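Local coordinates for envelope glycoprotein (Bourbon virus, PDB 5ZKX) that probably fuses the viral envelope with host membranes as a trimeric class III fusion protein of the gp64 family, captured here in its postfusion form, at residues Arg49-Ser54 with Val110-Asp115; Gly186-Leu191 with Thr425-Ser430; Ala16-Ser21 with Asp309-Val314; Glu151-Ala156 with Lys413-Val418. All blocks are in the same frame, centred on the assembly; numbering follows the deposited sequence.

Contact 1: Arg49-Ser54 with Val110-Asp115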
# COMPACT_ATOMS: atom_id res chain seq x y z
N ARG A 49 -3.49 33.68 -8.33
CA ARG A 49 -3.47 34.75 -9.32
C ARG A 49 -2.08 35.34 -9.36
O ARG A 49 -1.45 35.53 -8.32
CB ARG A 49 -4.50 35.84 -9.00
CG ARG A 49 -4.42 37.04 -9.92
CD ARG A 49 -5.54 38.02 -9.67
NE ARG A 49 -5.54 38.53 -8.30
CZ ARG A 49 -6.57 39.13 -7.73
NH1 ARG A 49 -7.69 39.30 -8.42
NH2 ARG A 49 -6.49 39.56 -6.48
N ALA A 50 -1.61 35.62 -10.57
CA ALA A 50 -0.33 36.29 -10.77
C ALA A 50 -0.37 36.99 -12.12
O ALA A 50 -1.27 36.78 -12.94
CB ALA A 50 0.84 35.32 -10.70
N TYR A 51 0.63 37.84 -12.36
CA TYR A 51 0.76 38.50 -13.65
C TYR A 51 2.22 38.57 -14.05
O TYR A 51 3.11 38.79 -13.21
CB TYR A 51 0.12 39.90 -13.64
CG TYR A 51 0.77 40.94 -12.75
CD1 TYR A 51 1.86 41.68 -13.19
CD2 TYR A 51 0.27 41.20 -11.48
CE1 TYR A 51 2.44 42.64 -12.38
CE2 TYR A 51 0.85 42.15 -10.66
CZ TYR A 51 1.94 42.87 -11.12
OH TYR A 51 2.53 43.82 -10.32
N TRP A 52 2.47 38.36 -15.33
CA TRP A 52 3.78 38.57 -15.92
C TRP A 52 3.83 39.97 -16.53
O TRP A 52 2.96 40.34 -17.32
CB TRP A 52 4.05 37.51 -16.99
CG TRP A 52 5.15 37.87 -17.93
CD1 TRP A 52 5.03 38.42 -19.17
CD2 TRP A 52 6.56 37.71 -17.70
NE1 TRP A 52 6.27 38.61 -19.73
CE2 TRP A 52 7.22 38.18 -18.85
CE3 TRP A 52 7.32 37.21 -16.64
CZ2 TRP A 52 8.61 38.16 -18.96
CZ3 TRP A 52 8.69 37.20 -16.75
CH2 TRP A 52 9.33 37.67 -17.90
N ARG A 53 4.84 40.75 -16.14
CA ARG A 53 5.00 42.11 -16.62
C ARG A 53 6.35 42.26 -17.29
O ARG A 53 7.37 41.84 -16.74
CB ARG A 53 4.86 43.12 -15.48
CG ARG A 53 5.24 44.55 -15.86
CD ARG A 53 5.71 45.33 -14.65
NE ARG A 53 4.59 45.77 -13.82
CZ ARG A 53 4.69 46.05 -12.53
NH1 ARG A 53 5.85 45.93 -11.91
NH2 ARG A 53 3.61 46.44 -11.85
N SER A 54 6.36 42.86 -18.48
CA SER A 54 7.59 43.15 -19.21
C SER A 54 7.56 44.61 -19.65
O SER A 54 6.91 44.95 -20.64
CB SER A 54 7.76 42.22 -20.41
OG SER A 54 9.09 42.29 -20.91
N VAL A 110 -0.87 50.71 -13.29
CA VAL A 110 -2.17 51.38 -13.28
C VAL A 110 -2.96 51.14 -12.00
O VAL A 110 -3.80 51.99 -11.64
CB VAL A 110 -2.99 50.95 -14.52
CG1 VAL A 110 -4.50 51.00 -14.29
CG2 VAL A 110 -2.62 51.83 -15.72
N ASP A 111 -2.67 50.08 -11.23
CA ASP A 111 -3.56 49.58 -10.18
C ASP A 111 -4.89 49.14 -10.80
O ASP A 111 -5.96 49.72 -10.57
CB ASP A 111 -3.75 50.62 -9.06
CG ASP A 111 -4.44 50.05 -7.85
OD1 ASP A 111 -3.88 49.13 -7.21
OD2 ASP A 111 -5.54 50.52 -7.52
N TRP A 112 -4.77 48.08 -11.60
CA TRP A 112 -5.74 47.77 -12.65
C TRP A 112 -7.15 47.51 -12.15
O TRP A 112 -8.08 47.56 -12.96
CB TRP A 112 -5.25 46.57 -13.46
CG TRP A 112 -3.87 46.72 -14.00
CD1 TRP A 112 -3.51 47.26 -15.20
CD2 TRP A 112 -2.65 46.34 -13.36
NE1 TRP A 112 -2.15 47.23 -15.35
CE2 TRP A 112 -1.59 46.67 -14.23
CE3 TRP A 112 -2.34 45.74 -12.13
CZ2 TRP A 112 -0.26 46.42 -13.92
CZ3 TRP A 112 -1.02 45.50 -11.82
CH2 TRP A 112 0.01 45.84 -12.71
N LYS A 113 -7.34 47.22 -10.86
CA LYS A 113 -8.68 47.00 -10.31
C LYS A 113 -9.38 45.85 -11.04
O LYS A 113 -10.32 46.04 -11.81
CB LYS A 113 -9.52 48.28 -10.36
CG LYS A 113 -9.74 48.94 -9.00
CD LYS A 113 -8.42 49.17 -8.27
CE LYS A 113 -8.65 49.92 -6.97
NZ LYS A 113 -9.22 51.27 -7.22
N MET A 114 -8.86 44.64 -10.79
CA MET A 114 -9.20 43.42 -11.52
C MET A 114 -10.67 43.34 -11.89
O MET A 114 -11.54 43.30 -11.01
CB MET A 114 -8.82 42.21 -10.67
CG MET A 114 -7.71 42.48 -9.68
SD MET A 114 -6.13 42.58 -10.53
CE MET A 114 -5.02 42.91 -9.15
N ASP A 115 -10.95 43.28 -13.19
CA ASP A 115 -12.31 43.17 -13.68
C ASP A 115 -12.45 42.24 -14.87
O ASP A 115 -13.55 42.12 -15.42
CB ASP A 115 -12.86 44.56 -14.06
CG ASP A 115 -11.90 45.35 -14.94
OD1 ASP A 115 -10.88 44.78 -15.37
OD2 ASP A 115 -12.17 46.54 -15.20
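Trp-112 reaches from the 110-115 loop into the aromatic and cationic side chains that Tyr-51 and Arg-53 raise from strand 44-58. Its CB bond already points at the strand; chi1 of -54° puts CG anti to the carbonyl carbon, and with chi2 at -90° the six-membered ring leads. On the five-membered ring, NE1 donates to Ile-107 O and so ties the indole back to its own loop. Further out, CZ3 lies 4.0 Å from Tyr-51 CE2. The end of the ring, CH2, stands 3.8 Å above the plane of the Tyr-51 ring and toward its rim. With the centroids of the Tyr-51 ring and the six-membered Trp-112 ring 5.1 Å apart and planes at 65°, this is an edge-to-face pair in which Trp-112 supplies the edge. The same CH2 lies 3.7 Å from Arg-53 NH2, near the planes of both groups, so the pair meets edge on and is not a cation-pi stack. A separate touch is apolar on polar: Met-114 CG comes to 3.4 Å from Arg-49 NH1, while Met-114 SD sits above one face of the guanidinium. No hydrogen bond joins the segments; Arg-49 spends its donors on Lys-75 O, Tyr-92 O and the carboxylate of Glu-81. Trp-141 of the adjoining strand 134-148 meets Tyr-51, Trp-112 and Met-114, so the loop lies against two neighbouring strands of the antiparallel sheet.

Contact 2: Gly186-Leu191 with Thr425-Ser430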
# COMPACT_ATOMS: atom_id res chain seq x y z
N GLY A 186 2.33 33.06 -1.35
CA GLY A 186 2.76 33.40 -2.70
C GLY A 186 1.57 33.71 -3.59
O GLY A 186 0.81 34.65 -3.34
N GLU A 187 1.41 32.92 -4.65
CA GLU A 187 0.31 33.11 -5.59
C GLU A 187 -1.03 32.69 -5.01
O GLU A 187 -2.07 33.18 -5.47
CB GLU A 187 0.56 32.31 -6.87
CG GLU A 187 1.25 33.07 -7.98
CD GLU A 187 1.53 32.20 -9.20
OE1 GLU A 187 2.72 32.03 -9.56
OE2 GLU A 187 0.57 31.67 -9.79
N PHE A 188 -1.03 31.79 -4.04
CA PHE A 188 -2.24 31.07 -3.65
C PHE A 188 -2.85 31.66 -2.39
O PHE A 188 -2.15 32.19 -1.52
CB PHE A 188 -1.93 29.59 -3.43
CG PHE A 188 -1.46 28.87 -4.66
CD1 PHE A 188 -2.34 28.13 -5.43
CD2 PHE A 188 -0.13 28.94 -5.06
CE1 PHE A 188 -1.90 27.47 -6.56
CE2 PHE A 188 0.31 28.29 -6.19
CZ PHE A 188 -0.58 27.55 -6.94
N SER A 189 -4.17 31.57 -2.31
CA SER A 189 -4.93 31.90 -1.12
C SER A 189 -5.83 30.73 -0.78
O SER A 189 -6.45 30.13 -1.67
CB SER A 189 -5.75 33.19 -1.30
OG SER A 189 -4.93 34.34 -1.25
N TYR A 190 -5.91 30.40 0.50
CA TYR A 190 -6.66 29.25 0.97
C TYR A 190 -7.70 29.70 1.99
O TYR A 190 -7.37 30.43 2.93
CB TYR A 190 -5.74 28.20 1.60
CG TYR A 190 -4.54 27.84 0.75
CD1 TYR A 190 -4.57 26.72 -0.07
CD2 TYR A 190 -3.39 28.60 0.78
CE1 TYR A 190 -3.48 26.38 -0.84
CE2 TYR A 190 -2.29 28.27 0.02
CZ TYR A 190 -2.34 27.16 -0.79
OH TYR A 190 -1.25 26.82 -1.56
N LEU A 191 -8.93 29.25 1.81
CA LEU A 191 -10.02 29.53 2.74
C LEU A 191 -10.73 28.22 3.09
O LEU A 191 -11.18 27.50 2.20
CB LEU A 191 -11.02 30.52 2.14
CG LEU A 191 -12.21 30.85 3.03
CD1 LEU A 191 -11.79 31.71 4.21
CD2 LEU A 191 -13.30 31.53 2.22
N THR A 425 -3.51 18.68 -5.25
CA THR A 425 -3.32 18.34 -6.66
C THR A 425 -3.61 19.53 -7.55
O THR A 425 -2.92 19.75 -8.56
CB THR A 425 -4.20 17.15 -7.02
OG1 THR A 425 -3.90 16.05 -6.15
CG2 THR A 425 -3.95 16.72 -8.46
N PHE A 426 -4.62 20.33 -7.19
CA PHE A 426 -4.87 21.59 -7.89
C PHE A 426 -3.66 22.51 -7.79
O PHE A 426 -3.25 23.12 -8.78
CB PHE A 426 -6.11 22.26 -7.30
CG PHE A 426 -6.41 23.61 -7.88
CD1 PHE A 426 -7.10 23.73 -9.08
CD2 PHE A 426 -6.01 24.77 -7.23
CE1 PHE A 426 -7.38 24.97 -9.61
CE2 PHE A 426 -6.29 26.01 -7.76
CZ PHE A 426 -6.98 26.11 -8.95
N VAL A 427 -3.08 22.62 -6.59
CA VAL A 427 -1.92 23.48 -6.40
C VAL A 427 -0.74 22.98 -7.22
O VAL A 427 -0.07 23.75 -7.92
CB VAL A 427 -1.57 23.58 -4.90
CG1 VAL A 427 -0.14 24.09 -4.71
CG2 VAL A 427 -2.56 24.48 -4.19
N ALA A 428 -0.47 21.67 -7.16
CA ALA A 428 0.69 21.12 -7.85
C ALA A 428 0.56 21.27 -9.36
O ALA A 428 1.56 21.52 -10.05
CB ALA A 428 0.89 19.66 -7.46
N ASN A 429 -0.65 21.12 -9.89
CA ASN A 429 -0.85 21.26 -11.33
C ASN A 429 -0.69 22.71 -11.77
O ASN A 429 -0.10 22.98 -12.82
CB ASN A 429 -2.23 20.73 -11.72
CG ASN A 429 -2.36 19.23 -11.53
OD1 ASN A 429 -1.37 18.50 -11.58
ND2 ASN A 429 -3.59 18.77 -11.32
N SER A 430 -1.22 23.65 -10.98
CA SER A 430 -1.08 25.06 -11.31
C SER A 430 0.39 25.47 -11.37
O SER A 430 0.81 26.17 -12.29
CB SER A 430 -1.84 25.90 -10.28
OG SER A 430 -1.19 27.14 -10.07
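Phe-188 lays one ring face beneath Val-427: CG1 of the valine stands 4.1 Å above the ring plane, displaced toward the rim. The other methyl of Val-427, CG2, touches the same ring at CD1, 3.9 Å away. Both Phe-188 and Val-427 have CB bonds directed across the gap, and a chi1 of -63° carries the phenylalanine ring out from the strand to meet the helix. At the far end of the ring, Phe-188 CZ comes within 3.2 Å of Ser-430 OG. That approach is oblique to the ring and at about van der Waals distance; the hydroxyl has its hydrogen bond outside the two segments. Tyr-190 arrives differently. It presents its edge, with Val-427 CG2 close to the ring plane at 3.8 Å from Tyr-190 OH, and the two side chains cross at about a right angle. CG2 thus touches both rings, Phe-188 at CD1 and Tyr-190 at its edge, while CG1 takes the Phe-188 face. Across the segments the contact is van der Waals packing, and all four touching residues are buried. The short axes of strand 188-191 and helix 425-430 run nearly antiparallel, at 172°, and are 11.3 Å apart at closest approach. Helix 422-437 thus packs along the sheet formed by strands 44-58 and 188-192, where Tyr-48 adds a ring beside Phe-188 and Trp-183 stacks on Tyr-190.

Contact 3: Ala16-Ser21 with Asp309-Val314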
# COMPACT_ATOMS: atom_id res chain seq x y z
N ALA A 16 -4.74 -39.91 32.76
CA ALA A 16 -4.15 -38.59 32.60
C ALA A 16 -5.15 -37.68 31.90
O ALA A 16 -5.63 -38.00 30.81
CB ALA A 16 -2.85 -38.68 31.81
N ASN A 17 -5.47 -36.57 32.54
CA ASN A 17 -6.34 -35.59 31.91
C ASN A 17 -5.55 -34.72 30.94
O ASN A 17 -4.31 -34.67 30.98
CB ASN A 17 -7.02 -34.71 32.96
CG ASN A 17 -8.12 -35.43 33.71
OD1 ASN A 17 -8.90 -36.18 33.12
ND2 ASN A 17 -8.18 -35.21 35.02
N TYR A 18 -6.27 -34.03 30.07
CA TYR A 18 -5.68 -33.01 29.21
C TYR A 18 -6.03 -31.64 29.77
O TYR A 18 -7.19 -31.39 30.13
CB TYR A 18 -6.17 -33.13 27.77
CG TYR A 18 -5.74 -31.97 26.91
CD1 TYR A 18 -4.39 -31.72 26.69
CD2 TYR A 18 -6.67 -31.12 26.33
CE1 TYR A 18 -3.98 -30.66 25.91
CE2 TYR A 18 -6.27 -30.05 25.55
CZ TYR A 18 -4.92 -29.83 25.34
OH TYR A 18 -4.51 -28.78 24.56
N GLN A 19 -5.04 -30.77 29.85
CA GLN A 19 -5.21 -29.41 30.36
C GLN A 19 -4.86 -28.42 29.25
O GLN A 19 -3.79 -28.52 28.65
CB GLN A 19 -4.34 -29.17 31.59
CG GLN A 19 -4.70 -27.91 32.35
CD GLN A 19 -6.09 -27.98 32.96
OE1 GLN A 19 -6.50 -29.01 33.48
NE2 GLN A 19 -6.83 -26.87 32.89
N GLU A 20 -5.77 -27.49 28.99
CA GLU A 20 -5.51 -26.47 27.99
C GLU A 20 -4.40 -25.53 28.46
O GLU A 20 -4.17 -25.36 29.66
CB GLU A 20 -6.78 -25.67 27.69
CG GLU A 20 -7.25 -24.79 28.84
CD GLU A 20 -8.24 -25.49 29.73
OE1 GLU A 20 -9.38 -24.99 29.88
OE2 GLU A 20 -7.89 -26.55 30.30
N SER A 21 -3.72 -24.93 27.50
CA SER A 21 -2.67 -23.98 27.84
C SER A 21 -3.29 -22.64 28.20
O SER A 21 -4.10 -22.12 27.42
CB SER A 21 -1.69 -23.83 26.68
OG SER A 21 -0.93 -25.01 26.49
N ASP A 309 -8.84 -31.19 14.10
CA ASP A 309 -9.47 -32.24 13.31
C ASP A 309 -8.99 -33.61 13.74
O ASP A 309 -9.78 -34.56 13.83
CB ASP A 309 -9.19 -32.01 11.82
CG ASP A 309 -10.15 -32.76 10.92
OD1 ASP A 309 -11.25 -33.15 11.39
OD2 ASP A 309 -9.82 -32.96 9.74
N HIS A 310 -7.69 -33.74 14.01
CA HIS A 310 -7.15 -35.01 14.49
C HIS A 310 -7.70 -35.36 15.86
O HIS A 310 -7.95 -36.53 16.16
CB HIS A 310 -5.62 -34.93 14.51
CG HIS A 310 -4.97 -35.99 15.34
ND1 HIS A 310 -4.85 -37.30 14.93
CD2 HIS A 310 -4.37 -35.92 16.55
CE1 HIS A 310 -4.22 -37.99 15.85
NE2 HIS A 310 -3.92 -37.18 16.85
N ARG A 311 -7.89 -34.35 16.72
CA ARG A 311 -8.47 -34.59 18.03
C ARG A 311 -9.89 -35.15 17.90
O ARG A 311 -10.26 -36.09 18.62
CB ARG A 311 -8.48 -33.29 18.84
CG ARG A 311 -7.10 -32.81 19.26
CD ARG A 311 -7.20 -31.63 20.22
NE ARG A 311 -5.90 -31.24 20.75
CZ ARG A 311 -5.72 -30.30 21.67
NH1 ARG A 311 -6.76 -29.64 22.17
NH2 ARG A 311 -4.50 -30.01 22.09
N PHE A 312 -10.69 -34.59 16.99
CA PHE A 312 -12.04 -35.10 16.79
C PHE A 312 -12.03 -36.52 16.25
O PHE A 312 -12.93 -37.31 16.57
CB PHE A 312 -12.81 -34.18 15.84
CG PHE A 312 -13.56 -33.08 16.53
CD1 PHE A 312 -14.66 -33.37 17.32
CD2 PHE A 312 -13.18 -31.76 16.38
CE1 PHE A 312 -15.36 -32.37 17.96
CE2 PHE A 312 -13.88 -30.75 17.01
CZ PHE A 312 -14.97 -31.06 17.80
N SER A 313 -11.04 -36.87 15.43
CA SER A 313 -10.93 -38.24 14.94
C SER A 313 -10.60 -39.19 16.08
O SER A 313 -11.15 -40.30 16.15
CB SER A 313 -9.87 -38.32 13.84
OG SER A 313 -9.79 -39.63 13.31
N VAL A 314 -9.71 -38.78 16.97
CA VAL A 314 -9.37 -39.60 18.14
C VAL A 314 -10.60 -39.78 19.03
O VAL A 314 -10.85 -40.87 19.55
CB VAL A 314 -8.20 -38.96 18.90
CG1 VAL A 314 -8.10 -39.53 20.31
CG2 VAL A 314 -6.90 -39.18 18.13
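Tyr-18 holds its CG opposite the backbone N (chi1 172°), and the ring stretches from the loop toward helix 284-329. Arg-311 answers with CG opposite its carbonyl carbon and a chain extended from CG to NE. Together they bridge a wide gap, for Tyr-18 CA and Arg-311 CA lie 11.6 Å apart. Arg-311 NH2 donates a hydrogen bond to Tyr-18 OH over 2.8 Å, with an N-H...O angle of 148°. The oxygen is tilted from the guanidinium plane, in keeping with the bent angle. Ring and guanidinium planes stand 80° apart, so the groups do not stack. Instead the phenol end lies across the terminal nitrogens, with Tyr-18 CE2 at 3.4 Å from Arg-311 NH1. Both residues are buried, and the strongest polar partner of each belongs to another chain: Asp-309 of the third subunit, whose OD1 pairs ionically with the guanidinium and hydrogen-bonds to the phenol oxygen. Asp-309 of this chain does the same for the second subunit, so the same three-residue arrangement is repeated between subunits. Such an arrangement implies that buried charge is compensated between chains. The carboxylate would balance the guanidinium and polarise the phenol, and its reach to both residues from a neighbouring helix is consistent with the 16-21 segment being held where helices of two subunits meet in the postfusion trimer.

Contact 4: Glu151-Ala156 with Lys413-Val418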
# COMPACT_ATOMS: atom_id res chain seq x y z
N GLU A 151 -9.80 17.46 4.56
CA GLU A 151 -9.82 16.57 5.72
C GLU A 151 -8.85 17.12 6.76
O GLU A 151 -7.63 17.15 6.53
CB GLU A 151 -9.45 15.15 5.31
CG GLU A 151 -10.12 14.06 6.16
CD GLU A 151 -11.58 13.89 5.83
OE1 GLU A 151 -11.90 13.30 4.78
OE2 GLU A 151 -12.43 14.36 6.63
N VAL A 152 -9.38 17.57 7.88
CA VAL A 152 -8.58 18.15 8.96
C VAL A 152 -8.17 17.04 9.92
O VAL A 152 -8.95 16.13 10.22
CB VAL A 152 -9.38 19.26 9.67
CG1 VAL A 152 -8.87 19.49 11.08
CG2 VAL A 152 -9.30 20.55 8.87
N ARG A 153 -6.92 17.11 10.39
CA ARG A 153 -6.35 16.09 11.25
C ARG A 153 -6.15 16.64 12.66
O ARG A 153 -6.35 17.83 12.94
CB ARG A 153 -5.02 15.58 10.68
CG ARG A 153 -5.15 14.46 9.66
CD ARG A 153 -5.91 14.91 8.43
NE ARG A 153 -5.42 14.30 7.21
CZ ARG A 153 -5.95 13.22 6.65
NH1 ARG A 153 -6.99 12.62 7.22
NH2 ARG A 153 -5.45 12.73 5.52
N LEU A 154 -5.74 15.75 13.57
CA LEU A 154 -5.56 16.08 14.98
C LEU A 154 -4.13 15.81 15.40
O LEU A 154 -3.59 14.73 15.16
CB LEU A 154 -6.53 15.27 15.85
CG LEU A 154 -7.98 15.76 15.87
CD1 LEU A 154 -8.93 14.64 16.26
CD2 LEU A 154 -8.14 16.94 16.82
N VAL A 155 -3.50 16.81 16.03
CA VAL A 155 -2.17 16.65 16.61
C VAL A 155 -2.24 17.00 18.09
O VAL A 155 -3.31 17.35 18.60
CB VAL A 155 -1.12 17.51 15.89
CG1 VAL A 155 -0.88 16.99 14.49
CG2 VAL A 155 -1.56 18.97 15.88
N ALA A 156 -1.12 16.90 18.79
CA ALA A 156 -1.10 17.14 20.23
C ALA A 156 -0.27 18.35 20.63
O ALA A 156 -0.80 19.27 21.26
CB ALA A 156 -0.60 15.89 20.96
N LYS A 413 -9.50 1.14 6.88
CA LYS A 413 -9.72 2.36 6.12
C LYS A 413 -8.49 2.69 5.27
O LYS A 413 -7.37 2.71 5.78
CB LYS A 413 -10.04 3.51 7.06
CG LYS A 413 -10.30 4.83 6.36
CD LYS A 413 -10.14 5.98 7.33
CE LYS A 413 -11.01 5.79 8.55
NZ LYS A 413 -10.84 6.90 9.53
N VAL A 414 -8.71 2.97 3.99
CA VAL A 414 -7.65 3.32 3.05
C VAL A 414 -7.98 4.69 2.46
O VAL A 414 -9.01 4.85 1.80
CB VAL A 414 -7.50 2.28 1.93
CG1 VAL A 414 -6.44 2.71 0.94
CG2 VAL A 414 -7.15 0.91 2.51
N GLU A 415 -7.10 5.66 2.68
CA GLU A 415 -7.36 7.04 2.27
C GLU A 415 -6.33 7.63 1.32
O GLU A 415 -6.63 8.62 0.66
CB GLU A 415 -7.46 7.96 3.50
CG GLU A 415 -8.81 7.90 4.20
CD GLU A 415 -9.00 9.04 5.19
OE1 GLU A 415 -7.99 9.67 5.58
OE2 GLU A 415 -10.15 9.32 5.57
N GLY A 416 -5.13 7.07 1.23
CA GLY A 416 -4.12 7.60 0.33
C GLY A 416 -3.21 8.61 0.99
O GLY A 416 -3.15 8.74 2.21
N VAL A 417 -2.48 9.34 0.14
CA VAL A 417 -1.47 10.29 0.60
C VAL A 417 -1.99 11.72 0.47
O VAL A 417 -2.98 11.99 -0.22
CB VAL A 417 -0.13 10.11 -0.15
CG1 VAL A 417 0.39 8.70 0.02
CG2 VAL A 417 -0.30 10.46 -1.62
N VAL A 418 -1.31 12.64 1.14
CA VAL A 418 -1.76 14.04 1.19
C VAL A 418 -1.62 14.71 -0.17
O VAL A 418 -2.51 15.45 -0.60
CB VAL A 418 -0.99 14.81 2.28
CG1 VAL A 418 -1.05 16.31 2.03
CG2 VAL A 418 -1.54 14.48 3.66
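Arg-153 and Glu-415 supply the attractive part of this contact, a salt bridge between Arg-153 NH1 and Glu-415 OE1 at 3.5 Å. The same oxygen lies 4.0 Å from Arg-153 NH2, at the edge of the guanidinium and in its plane, so both terminal nitrogens face one carboxylate oxygen. The two planes are 33° apart, and the geometry gives no hydrogen bond; this is electrostatic pairing at modest range. Arg-153 gets there by bending at chi2 (62°) and again at chi3, whereas the chain of Glu-415 is extended beyond CG, and the side chains pass each other in opposite directions.

Like charge comes next. Glu-151 OE1 lies 4.4 Å from Glu-415 OE2, close enough that the two carboxylates would probably repel if both are charged. Glu-151 OE1 takes a hydrogen bond from His-149 NE2, which would ease that opposition.

Packing is slight: Glu-151 CB sits 4.0 Å above one face of the Arg-153 guanidinium, toward its rim. Beyond, strand 162-166 backs Val-418 through Val-166.

The chemistry is that of a loose charge cluster. A buried arginine is drawn to an exposed glutamate, and Lys-278 and Glu-421 add weak, long ion pairs. Firmer polar anchors hold the 413-418 loop: within the chain, Lys-413 NZ makes a salt bridge to Asp-255 and a hydrogen bond to Asn-241, and at the subunit interface the backbone N atoms of Glu-415 and Gly-416 donate to Asp-286 of the third subunit.

How the contacts relate
Contacts 1 and 2 share one sheet: strands 44-58 and 188-192 are neighbours, and Arg-49 N lies 3.2 Å from Glu-187 O where the two touch. Contact 2 is wholly buried and works by apolar packing, whereas contact 1, farther out on the sheet, is partly buried and mixes aromatic edges with cations. Contact 4 lies near the chain's centre, its centre about 19 Å from that of contact 2, and its loop leads into the helix used there; it is partly buried and ionic. Contact 3 is remote, its centre about 85 Å from that of contact 1, and is a buried polar site completed by another subunit. Contacts 3 and 4 both meet other subunits.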